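Local atomic coordinates of N-acylglucosamine 2-epimerase (Marinomonas mediterranea, PDB entry 5X32), a protein that catalyses the reversible isomerization of D-mannose to D-fructose and, less efficiently, acts on D-lyxose, but cannot use D-glucose. Residues A[309-322]-A[334-348]. Residues are numbered along the deposited sequence; the frame is centred on the assembly and turned at random.
Sequences KYFWVQAESFAAAW and YKQYLTLWEFSWNHM
Phe318 and Trp341 form the aromatic centre of this helix pair: the phenyl ring lies between Ala315 O on one face and the indole on the other, with Phe318 CZ 3.5 Å from Trp341 CZ2. Their planes meet at 33°, an oblique pairing. Phe318 CG sits between its backbone N and carbonyl carbon (chi1 72°), which directs the ring toward Trp341. Tyr337 links this pair to the next: Trp341 CD1 lies over one face of its ring, and toward the other points the edge of the six-membered ring of Trp322, the two ring centroids 4.8 Å apart. The in-plane edge of Tyr337 meets backbone oxygen, CD1 being 3.2 Å from Phe318 O. Replacing Phe318 by an alanine would probably open a gap against Trp341 and leave the indole freer to turn.

Mid-interface, Leu340 CB packs on Phe318 CB at 3.9 Å. Toward the start of helix 311-322, Lys309 CD (3.4 Å from Phe343 CZ) and Gln314 CG pack on the Phe343 ring. The bent Met348 chain brings CE against backbone N and CB of Phe311.

Several polar ends turn to partners outside the pair: Lys309 NZ salt-bridges Asp288 and hydrogen-bonds Glu362 O, Gln314 OE1 takes Leu294 N, Tyr337 OH meets Phe6 O. Ser317 OG and Ser344 OG also bond back within their own helices, to Val313 O and Leu340 O.

Glu316 of helix 311-322 hydrogen-bonds His380, a probable proton donor/acceptor. The axes of 311-322 and 334-347 run antiparallel at 159° and come within 8.5 Å, as expected of a helical hairpin in this family's (alpha/alpha)6 barrel; cohesion between them therefore rests on buried aromatic and aliphatic surfaces.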
loop_
_atom_site.group_PDB
_atom_site.type_symbol
_atom_site.label_atom_id
_atom_site.label_comp_id
_atom_site.label_asym_id
_atom_site.label_seq_id
_atom_site.Cartn_x
_atom_site.Cartn_y
_atom_site.Cartn_z
ATOM N N LYS A 309 -7.569 -15.582 0.655
ATOM C CA LYS A 309 -8.066 -14.323 0.132
ATOM C C LYS A 309 -7.773 -13.141 1.081
ATOM O O LYS A 309 -8.314 -13.051 2.181
ATOM C CB LYS A 309 -9.547 -14.479 -0.184
ATOM C CG LYS A 309 -9.773 -15.710 -1.054
ATOM C CD LYS A 309 -10.927 -15.566 -2.029
ATOM C CE LYS A 309 -11.806 -16.815 -2.027
ATOM N NZ LYS A 309 -10.998 -18.037 -1.932
ATOM N N TYR A 310 -6.872 -12.267 0.644
ATOM C CA TYR A 310 -6.426 -11.119 1.416
ATOM C C TYR A 310 -7.175 -9.835 1.036
ATOM O O TYR A 310 -7.608 -9.656 -0.097
ATOM C CB TYR A 310 -4.924 -10.905 1.218
ATOM C CG TYR A 310 -4.044 -11.938 1.881
ATOM C CD1 TYR A 310 -4.047 -13.260 1.461
ATOM C CD2 TYR A 310 -3.198 -11.589 2.917
ATOM C CE1 TYR A 310 -3.235 -14.206 2.059
ATOM C CE2 TYR A 310 -2.391 -12.532 3.529
ATOM C CZ TYR A 310 -2.415 -13.834 3.091
ATOM O OH TYR A 310 -1.617 -14.770 3.694
ATOM N N PHE A 311 -7.330 -8.938 1.995
ATOM C CA PHE A 311 -8.064 -7.702 1.768
ATOM C C PHE A 311 -7.364 -6.778 0.773
ATOM O O PHE A 311 -7.994 -6.213 -0.136
ATOM C CB PHE A 311 -8.283 -6.983 3.104
ATOM C CG PHE A 311 -7.043 -6.324 3.645
ATOM C CD1 PHE A 311 -5.996 -7.094 4.141
ATOM C CD2 PHE A 311 -6.910 -4.946 3.630
ATOM C CE1 PHE A 311 -4.843 -6.498 4.621
ATOM C CE2 PHE A 311 -5.747 -4.343 4.115
ATOM C CZ PHE A 311 -4.716 -5.124 4.601
ATOM N N TRP A 312 -6.060 -6.617 0.942
ATOM C CA TRP A 312 -5.375 -5.613 0.158
ATOM C C TRP A 312 -5.365 -6.002 -1.330
ATOM O O TRP A 312 -5.393 -5.125 -2.187
ATOM C CB TRP A 312 -3.948 -5.387 0.658
ATOM C CG TRP A 312 -2.990 -6.535 0.482
ATOM C CD1 TRP A 312 -2.673 -7.497 1.403
ATOM C CD2 TRP A 312 -2.231 -6.841 -0.689
ATOM N NE1 TRP A 312 -1.754 -8.374 0.878
ATOM C CE2 TRP A 312 -1.467 -7.994 -0.407
ATOM C CE3 TRP A 312 -2.114 -6.248 -1.949
ATOM C CZ2 TRP A 312 -0.599 -8.568 -1.349
ATOM C CZ3 TRP A 312 -1.254 -6.823 -2.876
ATOM C CH2 TRP A 312 -0.512 -7.969 -2.571
ATOM N N VAL A 313 -5.386 -7.305 -1.621
ATOM C CA VAL A 313 -5.422 -7.796 -2.995
ATOM C C VAL A 313 -6.747 -7.440 -3.682
ATOM O O VAL A 313 -6.769 -6.913 -4.808
ATOM C CB VAL A 313 -5.214 -9.312 -3.028
ATOM C CG1 VAL A 313 -5.493 -9.863 -4.420
ATOM C CG2 VAL A 313 -3.806 -9.671 -2.538
ATOM N N GLN A 314 -7.845 -7.673 -2.969
ATOM C CA GLN A 314 -9.168 -7.282 -3.439
ATOM C C GLN A 314 -9.259 -5.777 -3.676
ATOM O O GLN A 314 -9.826 -5.319 -4.681
ATOM C CB GLN A 314 -10.223 -7.733 -2.431
ATOM C CG GLN A 314 -10.845 -9.114 -2.648
ATOM C CD GLN A 314 -9.873 -10.202 -3.073
ATOM O OE1 GLN A 314 -9.868 -10.588 -4.229
ATOM N NE2 GLN A 314 -9.066 -10.710 -2.148
ATOM N N ALA A 315 -8.661 -5.005 -2.774
ATOM C CA ALA A 315 -8.808 -3.559 -2.838
ATOM C C ALA A 315 -7.932 -2.946 -3.938
ATOM O O ALA A 315 -8.414 -2.175 -4.776
ATOM C CB ALA A 315 -8.503 -2.922 -1.467
ATOM N N GLU A 316 -6.659 -3.306 -3.963
ATOM C CA GLU A 316 -5.759 -2.784 -4.983
ATOM C C GLU A 316 -6.308 -3.188 -6.363
ATOM O O GLU A 316 -6.234 -2.408 -7.338
ATOM C CB GLU A 316 -4.339 -3.315 -4.779
ATOM C CG GLU A 316 -3.717 -2.871 -3.444
ATOM C CD GLU A 316 -3.336 -1.385 -3.374
ATOM O OE1 GLU A 316 -2.934 -0.798 -4.408
ATOM O OE2 GLU A 316 -3.487 -0.790 -2.277
ATOM N N SER A 317 -6.898 -4.387 -6.437
ATOM C CA SER A 317 -7.440 -4.842 -7.710
ATOM C C SER A 317 -8.676 -4.058 -8.129
ATOM O O SER A 317 -8.833 -3.783 -9.320
ATOM C CB SER A 317 -7.748 -6.332 -7.681
ATOM O OG SER A 317 -6.543 -7.070 -7.573
ATOM N N PHE A 318 -9.565 -3.682 -7.207
ATOM C CA PHE A 318 -10.696 -2.901 -7.710
ATOM C C PHE A 318 -10.281 -1.440 -8.007
ATOM O O PHE A 318 -10.914 -0.769 -8.838
ATOM C CB PHE A 318 -11.928 -2.974 -6.774
ATOM C CG PHE A 318 -11.811 -2.219 -5.474
ATOM C CD1 PHE A 318 -11.795 -0.834 -5.446
ATOM C CD2 PHE A 318 -11.847 -2.901 -4.266
ATOM C CE1 PHE A 318 -11.728 -0.136 -4.232
ATOM C CE2 PHE A 318 -11.803 -2.223 -3.064
ATOM C CZ PHE A 318 -11.734 -0.834 -3.044
ATOM N N ALA A 319 -9.218 -0.940 -7.373
ATOM C CA ALA A 319 -8.713 0.367 -7.801
ATOM C C ALA A 319 -8.160 0.283 -9.254
ATOM O O ALA A 319 -8.473 1.115 -10.129
ATOM C CB ALA A 319 -7.659 0.860 -6.858
ATOM N N ALA A 320 -7.347 -0.743 -9.491
ATOM C CA ALA A 320 -6.736 -0.936 -10.782
ATOM C C ALA A 320 -7.844 -1.072 -11.820
ATOM O O ALA A 320 -7.780 -0.450 -12.893
ATOM C CB ALA A 320 -5.833 -2.153 -10.769
ATOM N N ALA A 321 -8.867 -1.862 -11.486
ATOM C CA ALA A 321 -9.981 -2.092 -12.404
ATOM C C ALA A 321 -10.682 -0.795 -12.743
ATOM O O ALA A 321 -11.048 -0.569 -13.897
ATOM C CB ALA A 321 -10.974 -3.079 -11.821
ATOM N N TRP A 322 -10.899 0.052 -11.732
ATOM C CA TRP A 322 -11.618 1.294 -11.997
ATOM C C TRP A 322 -10.830 2.188 -12.918
ATOM O O TRP A 322 -11.391 2.795 -13.835
ATOM C CB TRP A 322 -11.949 2.062 -10.725
ATOM C CG TRP A 322 -12.827 3.240 -11.031
ATOM C CD1 TRP A 322 -12.459 4.549 -11.067
ATOM C CD2 TRP A 322 -14.211 3.200 -11.404
ATOM N NE1 TRP A 322 -13.537 5.334 -11.408
ATOM C CE2 TRP A 322 -14.623 4.528 -11.621
ATOM C CE3 TRP A 322 -15.144 2.172 -11.557
ATOM C CZ2 TRP A 322 -15.925 4.853 -11.985
ATOM C CZ3 TRP A 322 -16.433 2.497 -11.921
ATOM C CH2 TRP A 322 -16.813 3.824 -12.131
ATOM N N TYR A 334 -15.254 -2.506 -15.848
ATOM C CA TYR A 334 -16.338 -2.093 -14.971
ATOM C C TYR A 334 -16.952 -3.324 -14.316
ATOM O O TYR A 334 -17.098 -3.376 -13.087
ATOM C CB TYR A 334 -17.398 -1.314 -15.748
ATOM C CG TYR A 334 -18.587 -0.891 -14.919
ATOM C CD1 TYR A 334 -18.508 0.178 -14.035
ATOM C CD2 TYR A 334 -19.789 -1.593 -14.996
ATOM C CE1 TYR A 334 -19.613 0.555 -13.266
ATOM C CE2 TYR A 334 -20.885 -1.232 -14.237
ATOM C CZ TYR A 334 -20.796 -0.161 -13.368
ATOM O OH TYR A 334 -21.893 0.193 -12.613
ATOM N N LYS A 335 -17.277 -4.327 -15.131
ATOM C CA LYS A 335 -17.878 -5.549 -14.609
ATOM C C LYS A 335 -16.990 -6.221 -13.572
ATOM O O LYS A 335 -17.489 -6.786 -12.586
ATOM C CB LYS A 335 -18.199 -6.517 -15.728
ATOM C CG LYS A 335 -19.582 -6.283 -16.291
ATOM C CD LYS A 335 -19.970 -7.303 -17.349
ATOM C CE LYS A 335 -19.416 -6.872 -18.668
ATOM N NZ LYS A 335 -19.889 -5.477 -18.885
ATOM N N GLN A 336 -15.679 -6.171 -13.792
ATOM C CA GLN A 336 -14.751 -6.823 -12.875
ATOM C C GLN A 336 -14.627 -6.062 -11.558
ATOM O O GLN A 336 -14.448 -6.654 -10.495
ATOM C CB GLN A 336 -13.393 -6.991 -13.536
ATOM C CG GLN A 336 -13.362 -8.168 -14.471
ATOM C CD GLN A 336 -12.153 -8.166 -15.366
ATOM O OE1 GLN A 336 -11.639 -7.105 -15.731
ATOM N NE2 GLN A 336 -11.653 -9.352 -15.685
ATOM N N TYR A 337 -14.695 -4.743 -11.663
ATOM C CA TYR A 337 -14.803 -3.844 -10.535
ATOM C C TYR A 337 -16.003 -4.249 -9.660
ATOM O O TYR A 337 -15.893 -4.383 -8.415
ATOM C CB TYR A 337 -14.926 -2.406 -11.052
ATOM C CG TYR A 337 -15.172 -1.381 -9.991
ATOM C CD1 TYR A 337 -14.116 -0.889 -9.229
ATOM C CD2 TYR A 337 -16.434 -0.862 -9.772
ATOM C CE1 TYR A 337 -14.318 0.054 -8.247
ATOM C CE2 TYR A 337 -16.654 0.095 -8.788
ATOM C CZ TYR A 337 -15.586 0.548 -8.029
ATOM O OH TYR A 337 -15.774 1.499 -7.048
ATOM N N LEU A 338 -17.150 -4.454 -10.315
ATOM C CA LEU A 338 -18.354 -4.882 -9.598
ATOM C C LEU A 338 -18.174 -6.265 -8.975
ATOM O O LEU A 338 -18.682 -6.517 -7.890
ATOM C CB LEU A 338 -19.579 -4.874 -10.510
ATOM C CG LEU A 338 -19.987 -3.455 -10.905
ATOM C CD1 LEU A 338 -21.234 -3.481 -11.755
ATOM C CD2 LEU A 338 -20.151 -2.540 -9.679
ATOM N N THR A 339 -17.495 -7.176 -9.667
ATOM C CA THR A 339 -17.281 -8.504 -9.081
ATOM C C THR A 339 -16.410 -8.424 -7.826
ATOM O O THR A 339 -16.668 -9.094 -6.825
ATOM C CB THR A 339 -16.657 -9.491 -10.089
ATOM O OG1 THR A 339 -15.447 -8.934 -10.613
ATOM C CG2 THR A 339 -17.627 -9.746 -11.224
ATOM N N LEU A 340 -15.368 -7.606 -7.881
ATOM C CA LEU A 340 -14.460 -7.472 -6.751
ATOM C C LEU A 340 -15.158 -6.828 -5.555
ATOM O O LEU A 340 -15.021 -7.295 -4.419
ATOM C CB LEU A 340 -13.226 -6.677 -7.165
ATOM C CG LEU A 340 -12.326 -7.471 -8.113
ATOM C CD1 LEU A 340 -11.402 -6.549 -8.894
ATOM C CD2 LEU A 340 -11.524 -8.490 -7.305
ATOM N N TRP A 341 -15.933 -5.779 -5.814
ATOM C CA TRP A 341 -16.732 -5.195 -4.750
ATOM C C TRP A 341 -17.787 -6.176 -4.206
ATOM O O TRP A 341 -18.033 -6.208 -3.005
ATOM C CB TRP A 341 -17.409 -3.910 -5.223
ATOM C CG TRP A 341 -16.609 -2.685 -4.917
ATOM C CD1 TRP A 341 -15.944 -1.900 -5.815
ATOM C CD2 TRP A 341 -16.366 -2.104 -3.615
ATOM N NE1 TRP A 341 -15.305 -0.866 -5.160
ATOM C CE2 TRP A 341 -15.550 -0.966 -3.813
ATOM C CE3 TRP A 341 -16.769 -2.428 -2.307
ATOM C CZ2 TRP A 341 -15.125 -0.152 -2.753
ATOM C CZ3 TRP A 341 -16.334 -1.609 -1.247
ATOM C CH2 TRP A 341 -15.525 -0.492 -1.483
ATOM N N GLU A 342 -18.425 -6.960 -5.071
ATOM C CA GLU A 342 -19.436 -7.907 -4.597
ATOM C C GLU A 342 -18.802 -8.913 -3.655
ATOM O O GLU A 342 -19.273 -9.093 -2.528
ATOM C CB GLU A 342 -20.133 -8.604 -5.762
ATOM C CG GLU A 342 -21.181 -7.711 -6.407
ATOM C CD GLU A 342 -21.651 -8.201 -7.777
ATOM O OE1 GLU A 342 -21.335 -9.353 -8.166
ATOM O OE2 GLU A 342 -22.327 -7.409 -8.473
ATOM N N PHE A 343 -17.704 -9.523 -4.088
ATOM C CA PHE A 343 -17.013 -10.463 -3.217
ATOM C C PHE A 343 -16.646 -9.797 -1.887
ATOM O O PHE A 343 -16.837 -10.384 -0.814
ATOM C CB PHE A 343 -15.741 -10.998 -3.878
ATOM C CG PHE A 343 -14.861 -11.772 -2.933
ATOM C CD1 PHE A 343 -15.133 -13.090 -2.628
ATOM C CD2 PHE A 343 -13.791 -11.155 -2.299
ATOM C CE1 PHE A 343 -14.332 -13.801 -1.749
ATOM C CE2 PHE A 343 -12.991 -11.860 -1.427
ATOM C CZ PHE A 343 -13.268 -13.189 -1.151
ATOM N N SER A 344 -16.128 -8.571 -1.969
ATOM C CA SER A 344 -15.702 -7.832 -0.783
ATOM C C SER A 344 -16.835 -7.533 0.216
ATOM O O SER A 344 -16.687 -7.704 1.435
ATOM C CB SER A 344 -15.036 -6.524 -1.213
ATOM O OG SER A 344 -13.837 -6.787 -1.913
ATOM N N TRP A 345 -17.953 -7.073 -0.321
ATOM C CA TRP A 345 -19.119 -6.733 0.459
ATOM C C TRP A 345 -19.663 -7.968 1.165
ATOM O O TRP A 345 -20.077 -7.907 2.342
ATOM C CB TRP A 345 -20.183 -6.129 -0.439
ATOM C CG TRP A 345 -21.277 -5.443 0.291
ATOM C CD1 TRP A 345 -22.570 -5.868 0.411
ATOM C CD2 TRP A 345 -21.204 -4.179 0.954
ATOM N NE1 TRP A 345 -23.299 -4.953 1.128
ATOM C CE2 TRP A 345 -22.483 -3.907 1.478
ATOM C CE3 TRP A 345 -20.178 -3.258 1.174
ATOM C CZ2 TRP A 345 -22.765 -2.752 2.208
ATOM C CZ3 TRP A 345 -20.460 -2.107 1.894
ATOM C CH2 TRP A 345 -21.744 -1.862 2.396
ATOM N N ASN A 346 -19.651 -9.089 0.440
ATOM C CA ASN A 346 -20.186 -10.343 0.967
ATOM C C ASN A 346 -19.227 -11.122 1.888
ATOM O O ASN A 346 -19.657 -12.049 2.561
ATOM C CB ASN A 346 -20.625 -11.269 -0.192
ATOM C CG ASN A 346 -21.790 -10.702 -0.973
ATOM O OD1 ASN A 346 -22.616 -9.987 -0.426
ATOM N ND2 ASN A 346 -21.864 -11.016 -2.248
ATOM N N HIS A 347 -17.934 -10.807 1.891
ATOM C CA HIS A 347 -17.005 -11.637 2.672
ATOM C C HIS A 347 -15.845 -10.935 3.426
ATOM O O HIS A 347 -15.322 -11.486 4.402
ATOM C CB HIS A 347 -16.409 -12.697 1.743
ATOM C CG HIS A 347 -17.443 -13.565 1.103
ATOM N ND1 HIS A 347 -18.062 -14.598 1.772
ATOM C CD2 HIS A 347 -17.993 -13.530 -0.133
ATOM C CE1 HIS A 347 -18.937 -15.173 0.968
ATOM N NE2 HIS A 347 -18.916 -14.540 -0.191
ATOM N N MET A 348 -15.422 -9.754 2.973
ATOM C CA MET A 348 -14.236 -9.125 3.529
ATOM C C MET A 348 -14.588 -8.048 4.525
ATOM O O MET A 348 -13.792 -7.714 5.408
ATOM C CB MET A 348 -13.360 -8.507 2.430
ATOM C CG MET A 348 -12.865 -9.465 1.365
ATOM S SD MET A 348 -11.921 -10.832 2.040
ATOM C CE MET A 348 -10.370 -10.087 2.405
#